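Local coordinates for protein antigen MTB48 (Mycobacterium smegmatis, PDB 4WJ2) that is the EspB protein of the ESX-1 type VII secretion system, here as its N-terminal PE and PPE domain region, and is probably involved in DNA conjugation, at residues A[188-193]-A[287-292]. Residues are numbered along the deposited sequence; the frame is centred on the assembly and turned at random.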
ATOM      1  N   ALA A 188       1.680  20.387 -23.606  1.00 44.92           N
ATOM      2  CA  ALA A 188       0.612  19.402 -23.524  1.00 33.60           C
ATOM      3  C   ALA A 188       1.093  17.947 -23.656  1.00 34.44           C
ATOM      4  O   ALA A 188       0.537  17.053 -23.014  1.00 46.90           O
ATOM      5  CB  ALA A 188      -0.414  19.695 -24.552  1.00 33.87           C
ATOM      6  N   GLU A 189       2.104  17.705 -24.483  1.00 35.10           N
ATOM      7  CA  GLU A 189       2.699  16.373 -24.586  1.00 36.07           C
ATOM      8  C   GLU A 189       3.606  16.062 -23.402  1.00 43.96           C
ATOM      9  O   GLU A 189       3.888  14.889 -23.114  1.00 36.53           O
ATOM     10  CB  GLU A 189       3.522  16.208 -25.862  1.00 39.10           C
ATOM     11  CG  GLU A 189       2.788  16.359 -27.189  1.00 50.85           C
ATOM     12  CD  GLU A 189       1.745  15.307 -27.456  1.00 59.20           C
ATOM     13  OE1 GLU A 189       1.768  14.234 -26.824  1.00 65.23           O
ATOM     14  OE2 GLU A 189       0.897  15.566 -28.329  1.00 68.06           O
ATOM     15  N   THR A 190       4.084  17.115 -22.742  1.00 35.15           N
ATOM     16  CA  THR A 190       4.966  16.959 -21.600  1.00 35.14           C
ATOM     17  C   THR A 190       4.112  16.516 -20.443  1.00 34.63           C
ATOM     18  O   THR A 190       4.501  15.651 -19.665  1.00 34.95           O
ATOM     19  CB  THR A 190       5.721  18.262 -21.251  1.00 34.77           C
ATOM     20  OG1 THR A 190       6.778  18.475 -22.178  1.00 35.52           O
ATOM     21  CG2 THR A 190       6.338  18.183 -19.855  1.00 40.16           C
ATOM     22  N   CYS A 191       2.932  17.113 -20.348  1.00 34.71           N
ATOM     23  CA  CYS A 191       1.982  16.745 -19.315  1.00 41.53           C
ATOM     24  C   CYS A 191       1.444  15.348 -19.578  1.00 38.82           C
ATOM     25  O   CYS A 191       1.344  14.524 -18.671  1.00 34.37           O
ATOM     26  CB  CYS A 191       0.824  17.745 -19.248  1.00 40.50           C
ATOM     27  SG  CYS A 191       1.184  19.332 -18.467  1.00 61.06           S
ATOM     28  N   ALA A 192       1.081  15.103 -20.827  1.00 34.78           N
ATOM     29  CA  ALA A 192       0.577  13.822 -21.231  1.00 35.62           C
ATOM     30  C   ALA A 192       1.518  12.698 -20.818  1.00 39.47           C
ATOM     31  O   ALA A 192       1.094  11.745 -20.175  1.00 40.00           O
ATOM     32  CB  ALA A 192       0.378  13.807 -22.673  1.00 36.34           C
ATOM     33  N   GLU A 193       2.791  12.795 -21.178  1.00 36.55           N
ATOM     34  CA  GLU A 193       3.683  11.691 -20.891  1.00 37.35           C
ATOM     35  C   GLU A 193       3.778  11.528 -19.382  1.00 46.41           C
ATOM     36  O   GLU A 193       3.694  10.406 -18.890  1.00 50.85           O
ATOM     37  CB  GLU A 193       5.063  11.898 -21.528  1.00 38.50           C
ATOM     38  CG  GLU A 193       6.141  10.848 -21.150  1.00 83.53           C
ATOM     39  CD  GLU A 193       6.029   9.509 -21.902  1.00 92.36           C
ATOM     40  OE1 GLU A 193       5.290   9.435 -22.913  1.00 92.18           O
ATOM     41  OE2 GLU A 193       6.696   8.529 -21.473  1.00 94.84           O
ATOM     42  N   GLY A 287      10.029  20.387 -15.389  1.00 47.06           N
ATOM     43  CA  GLY A 287       9.798  21.666 -16.040  1.00 41.57           C
ATOM     44  C   GLY A 287       8.997  21.612 -17.314  1.00 40.83           C
ATOM     45  O   GLY A 287       9.251  20.750 -18.153  1.00 55.07           O
ATOM     46  N   LEU A 288       8.032  22.522 -17.468  1.00 39.41           N
ATOM     47  CA  LEU A 288       7.276  22.648 -18.730  1.00 43.79           C
ATOM     48  C   LEU A 288       7.909  23.624 -19.700  1.00 51.63           C
ATOM     49  O   LEU A 288       8.519  24.626 -19.285  1.00 43.37           O
ATOM     50  CB  LEU A 288       5.853  23.119 -18.496  1.00 38.01           C
ATOM     51  CG  LEU A 288       4.874  22.246 -17.760  1.00 37.58           C
ATOM     52  CD1 LEU A 288       3.593  23.014 -17.724  1.00 38.32           C
ATOM     53  CD2 LEU A 288       4.717  20.960 -18.502  1.00 35.94           C
ATOM     54  N   PRO A 289       7.740  23.354 -21.004  1.00 49.96           N
ATOM     55  CA  PRO A 289       8.247  24.309 -21.997  1.00 40.94           C
ATOM     56  C   PRO A 289       7.340  25.516 -22.086  1.00 38.28           C
ATOM     57  O   PRO A 289       6.426  25.658 -21.284  1.00 38.60           O
ATOM     58  CB  PRO A 289       8.253  23.508 -23.307  1.00 36.54           C
ATOM     59  CG  PRO A 289       7.247  22.398 -23.092  1.00 35.40           C
ATOM     60  CD  PRO A 289       7.229  22.109 -21.607  1.00 35.77           C
ATOM     61  N   ALA A 290       7.615  26.386 -23.044  1.00 38.67           N
ATOM     62  CA  ALA A 290       6.760  27.522 -23.296  1.00 39.37           C
ATOM     63  C   ALA A 290       5.516  27.084 -24.083  1.00 40.52           C
ATOM     64  O   ALA A 290       5.541  26.084 -24.815  1.00 37.09           O
ATOM     65  CB  ALA A 290       7.530  28.605 -24.036  1.00 40.37           C
ATOM     66  N   VAL A 291       4.426  27.826 -23.910  1.00 40.75           N
ATOM     67  CA  VAL A 291       3.165  27.535 -24.576  1.00 39.82           C
ATOM     68  C   VAL A 291       2.853  28.560 -25.648  1.00 39.72           C
ATOM     69  O   VAL A 291       3.325  29.689 -25.576  1.00 50.24           O
ATOM     70  CB  VAL A 291       2.005  27.507 -23.578  1.00 39.80           C
ATOM     71  CG1 VAL A 291       2.182  26.369 -22.570  1.00 38.96           C
ATOM     72  CG2 VAL A 291       1.862  28.862 -22.900  1.00 41.86           C
ATOM     73  N   ASN A 292       2.042  28.178 -26.630  1.00 39.52           N
ATOM     74  CA  ASN A 292       1.728  29.077 -27.742  1.00 40.46           C
ATOM     75  C   ASN A 292       0.251  29.305 -27.963  1.00 41.89           C
ATOM     76  O   ASN A 292      -0.568  28.516 -27.537  1.00 60.80           O
ATOM     77  CB  ASN A 292       2.332  28.544 -29.043  1.00 39.53           C
ATOM     78  CG  ASN A 292       3.837  28.537 -29.019  1.00 38.80           C
ATOM     79  OD1 ASN A 292       4.484  29.529 -29.378  1.00 39.48           O
ATOM     80  ND2 ASN A 292       4.411  27.415 -28.588  1.00 37.72           N
TER
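Leu288 meets Thr190 and Cys191 through one of its two methyls, CD2, and makes the larger share of the loop's side of this small interface. Its CG lies anti to its own carbonyl carbon (chi1 -66°), which brings the end of the side chain nearer the helix than the direction of its CB alone would suggest. CD2 lies 3.5 Å from CG2 of Thr190 and 3.9 Å from SG of Cys191, so that this one methyl bridges two consecutive helical residues. The short, weakly polar thiol of the buried Cys191 suits the inner edge of this contact, where it also touches Trp183 and Ile73.

Thr190 divides its two branches between neighbouring loop residues. While CG2 serves Leu288, OG1 points at the CD corner of the Pro289 ring, 3.7 Å from CD, in a van der Waals contact. The polar need of this hydroxyl is met within its own helix by a hydrogen bond to Ala186 O, one turn earlier, leaving the methyl for the leucine. Pro289 has no amide hydrogen to satisfy, and its compact ring also packs on Ala186 and Ala187.

The contact therefore sets the start of this irregular chain, after helix 247-271, against the N-terminal part of helix 186-229, in the PPE domain. Farther along, Val291 pairs its backbone with Val108 and rests its side chain on Ala79, Tyr80 and Ile83 of helix 39-85.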